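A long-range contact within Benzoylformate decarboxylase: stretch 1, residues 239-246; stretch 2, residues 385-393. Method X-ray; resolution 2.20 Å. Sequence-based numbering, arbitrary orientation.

Stretch 1 (239-246) RMSFPEDH
Stretch 2, residues 385-393: LFTWLPTTH

The contact joins two segments whose touching residues are at least 142 apart in sequence, and it buries 398 Å², both sides summed. Residues 239-246 form neither helix nor strand; their one regular element is a type I turn from P243 to H246, with E244 at phi/psi -81/-7, D245 at -97/6, and H246 N donating to P243 O at 3.2 Å. In the other stretch, a helix begun earlier in the chain continues through 385-388, where L389 N still bonds to L385 O at 2.8 Å. L389 then leaves helical phi/psi (-126/66), and P390 (-63/145) and T391 (-87/124) run extended. Register is set by two CA-CA approaches, P243 to T392 at 4.5 Å and E244 to P390 at 5.3 Å; position therefore rises in one segment as it falls in the other.

E244 and T391 form the centre, pairing through both peptide groups of the threonine. E244 N donates to T391 O (2.8 Å, 166° at the hydrogen), while T391 N donates to E244 OE1 (2.7 Å, 164°). Both angles are close to linear. With E244 N bonded to T391 O, the carboxylate oxygen accepts from T391 N where a strand pair would use a backbone carbonyl. The glutamate reaches this position because its CA-CB bond points toward the other stretch and its chain follows m, t with chi3 at -74°. The near-trans chi2 (-168°) extends the chain, carrying OE1 past the proline to 3.4 Å from P390 CA, while E244 CB lies 3.7 Å from P390 CB. P390 has no amide hydrogen; the amide that meets the carboxylate is the next one, T391 N.

The other carboxylate oxygen, E244 OE2, lies 4.0 Å from F386 CD1, near the ring plane at its edge. F386 has chi1 170° (t) and chi2 75°, and the end of its side chain comes nearer the first stretch than its sideways CA-CB bond suggests. Water extends the carboxylate's reach: water 2 donates to F386 O at 2.7 Å and, weakly, to E244 OE2 at 3.0 Å, while water 3 lies 2.8 Å from E244 OE1 and 2.9 Å from L389 O. A buried acid is thus surrounded by polar partners as well as by carbon.

T391 is m (chi1 -58°), placing OG1 3.3 Å from both E244 OE1 and M240 SD. M240 points toward the second stretch and, with rotamer m, t, t, stretches its long, unbranched chain across the gap, so that its sulfur meets the threonine hydroxyl oxygen.

P243 turns sideways and contributes through its backbone: P243 CA approaches T391 O at 3.6 Å in a CA-H...O contact (140° at H), beside the E244 amide bonded to the same oxygen. At the exposed margin, D245 uses chi1 60° (p) to bring OD2 within 3.5 Å of T392 CG2. T392 is also p (57°), and its OG1 pairs with H393 ND1 at 3.0 Å, leaving the methyl to meet the aspartate.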

# COMPACT_ATOMS: atom_id res chain seq x y z
N ARG B 239 -28.31 11.32 -0.54
CA ARG B 239 -29.19 12.03 0.39
C ARG B 239 -29.86 13.17 -0.37
O ARG B 239 -29.35 13.61 -1.41
CB ARG B 239 -28.43 12.61 1.61
CG ARG B 239 -27.64 11.55 2.41
CD ARG B 239 -28.54 10.74 3.34
NE ARG B 239 -29.06 11.62 4.37
CZ ARG B 239 -28.64 11.68 5.62
NH1 ARG B 239 -27.69 10.85 6.08
NH2 ARG B 239 -29.20 12.56 6.44
N MET B 240 -31.02 13.60 0.12
CA MET B 240 -31.69 14.80 -0.41
C MET B 240 -31.78 15.86 0.66
O MET B 240 -32.19 15.57 1.78
CB MET B 240 -33.04 14.45 -0.98
CG MET B 240 -32.85 13.90 -2.39
SD MET B 240 -34.38 13.58 -3.18
CE MET B 240 -34.03 12.25 -4.35
N SER B 241 -31.40 17.09 0.30
CA SER B 241 -31.06 18.10 1.29
C SER B 241 -31.95 19.35 1.17
O SER B 241 -31.77 20.31 1.91
CB SER B 241 -29.59 18.51 1.11
OG SER B 241 -28.68 17.43 1.32
N PHE B 242 -32.89 19.33 0.24
CA PHE B 242 -33.76 20.50 -0.00
C PHE B 242 -35.13 20.00 -0.44
O PHE B 242 -35.21 19.12 -1.29
CB PHE B 242 -33.13 21.36 -1.11
CG PHE B 242 -33.88 22.64 -1.43
CD1 PHE B 242 -33.74 23.77 -0.62
CD2 PHE B 242 -34.68 22.74 -2.57
CE1 PHE B 242 -34.40 24.96 -0.93
CE2 PHE B 242 -35.34 23.93 -2.88
CZ PHE B 242 -35.20 25.03 -2.06
N PRO B 243 -36.21 20.57 0.12
CA PRO B 243 -37.58 20.07 -0.12
C PRO B 243 -37.92 20.07 -1.61
O PRO B 243 -37.75 21.06 -2.31
CB PRO B 243 -38.47 21.01 0.70
CG PRO B 243 -37.64 22.22 0.98
CD PRO B 243 -36.19 21.82 0.90
N GLU B 244 -38.34 18.91 -2.10
CA GLU B 244 -38.50 18.76 -3.54
C GLU B 244 -39.84 19.35 -4.04
O GLU B 244 -40.09 19.40 -5.25
CB GLU B 244 -38.37 17.28 -3.92
CG GLU B 244 -36.94 16.74 -3.90
CD GLU B 244 -36.86 15.37 -4.55
OE1 GLU B 244 -37.31 14.38 -3.93
OE2 GLU B 244 -36.41 15.32 -5.71
N ASP B 245 -40.69 19.77 -3.10
CA ASP B 245 -41.92 20.51 -3.42
C ASP B 245 -41.73 22.02 -3.28
O ASP B 245 -42.69 22.76 -3.38
CB ASP B 245 -43.07 20.05 -2.51
CG ASP B 245 -42.78 20.28 -1.04
OD1 ASP B 245 -41.62 20.59 -0.70
OD2 ASP B 245 -43.69 20.11 -0.20
N HIS B 246 -40.51 22.49 -3.03
CA HIS B 246 -40.24 23.93 -2.93
C HIS B 246 -40.33 24.65 -4.27
O HIS B 246 -39.84 24.13 -5.28
CB HIS B 246 -38.84 24.17 -2.34
CG HIS B 246 -38.67 25.53 -1.74
ND1 HIS B 246 -38.30 26.63 -2.48
CD2 HIS B 246 -38.79 25.95 -0.46
CE1 HIS B 246 -38.21 27.68 -1.69
NE2 HIS B 246 -38.49 27.30 -0.45
N LEU B 385 -39.51 7.63 -9.04
CA LEU B 385 -39.34 8.12 -7.68
C LEU B 385 -39.43 9.64 -7.71
O LEU B 385 -40.11 10.25 -6.90
CB LEU B 385 -37.96 7.68 -7.14
CG LEU B 385 -37.38 8.50 -5.98
CD1 LEU B 385 -37.93 7.98 -4.69
CD2 LEU B 385 -35.84 8.46 -6.01
N PHE B 386 -38.71 10.25 -8.66
CA PHE B 386 -38.73 11.69 -8.80
C PHE B 386 -40.16 12.22 -9.04
O PHE B 386 -40.61 13.20 -8.42
CB PHE B 386 -37.77 12.11 -9.94
CG PHE B 386 -37.88 13.56 -10.33
CD1 PHE B 386 -37.33 14.56 -9.52
CD2 PHE B 386 -38.54 13.94 -11.50
CE1 PHE B 386 -37.44 15.90 -9.87
CE2 PHE B 386 -38.65 15.28 -11.86
CZ PHE B 386 -38.09 16.26 -11.04
N THR B 387 -40.88 11.56 -9.93
CA THR B 387 -42.24 11.98 -10.30
C THR B 387 -43.21 11.87 -9.16
O THR B 387 -43.97 12.79 -8.90
CB THR B 387 -42.76 11.16 -11.46
OG1 THR B 387 -41.87 11.34 -12.57
CG2 THR B 387 -44.18 11.59 -11.85
N TRP B 388 -43.17 10.75 -8.45
CA TRP B 388 -44.22 10.45 -7.48
C TRP B 388 -43.84 10.56 -6.00
O TRP B 388 -44.73 10.67 -5.15
CB TRP B 388 -44.79 9.06 -7.75
CG TRP B 388 -45.54 8.98 -9.06
CD1 TRP B 388 -45.16 8.32 -10.20
CD2 TRP B 388 -46.82 9.58 -9.35
NE1 TRP B 388 -46.13 8.47 -11.19
CE2 TRP B 388 -47.15 9.24 -10.69
CE3 TRP B 388 -47.71 10.37 -8.61
CZ2 TRP B 388 -48.34 9.67 -11.30
CZ3 TRP B 388 -48.89 10.80 -9.22
CH2 TRP B 388 -49.19 10.44 -10.55
N LEU B 389 -42.56 10.49 -5.66
CA LEU B 389 -42.21 10.50 -4.23
C LEU B 389 -41.21 11.60 -3.90
O LEU B 389 -40.07 11.30 -3.51
CB LEU B 389 -41.64 9.15 -3.78
CG LEU B 389 -42.45 7.89 -4.01
CD1 LEU B 389 -41.70 6.68 -3.40
CD2 LEU B 389 -43.83 8.01 -3.37
N PRO B 390 -41.64 12.87 -4.03
CA PRO B 390 -40.70 13.94 -3.69
C PRO B 390 -40.33 13.86 -2.22
O PRO B 390 -41.16 13.50 -1.37
CB PRO B 390 -41.50 15.23 -3.95
CG PRO B 390 -42.98 14.79 -3.92
CD PRO B 390 -42.96 13.38 -4.46
N THR B 391 -39.08 14.20 -1.92
CA THR B 391 -38.64 14.23 -0.54
C THR B 391 -38.96 15.60 0.04
O THR B 391 -38.51 16.62 -0.50
CB THR B 391 -37.12 14.02 -0.48
OG1 THR B 391 -36.82 12.78 -1.10
CG2 THR B 391 -36.62 14.02 0.96
N THR B 392 -39.70 15.63 1.14
CA THR B 392 -40.17 16.89 1.69
C THR B 392 -39.74 17.07 3.14
O THR B 392 -40.02 18.08 3.73
CB THR B 392 -41.73 16.99 1.58
OG1 THR B 392 -42.31 15.88 2.26
CG2 THR B 392 -42.17 16.95 0.12
N HIS B 393 -39.04 16.08 3.71
CA HIS B 393 -38.50 16.21 5.07
C HIS B 393 -37.00 15.91 5.11
O HIS B 393 -36.48 15.15 4.29
CB HIS B 393 -39.24 15.26 6.02
CG HIS B 393 -40.69 15.58 6.21
ND1 HIS B 393 -41.60 15.58 5.17
CD2 HIS B 393 -41.39 15.91 7.32
CE1 HIS B 393 -42.79 15.89 5.63
NE2 HIS B 393 -42.70 16.10 6.93
O HOH W 1 -34.26 14.04 3.27
O HOH W 2 -39.20 14.77 -6.81
O HOH W 3 -37.63 11.86 -5.02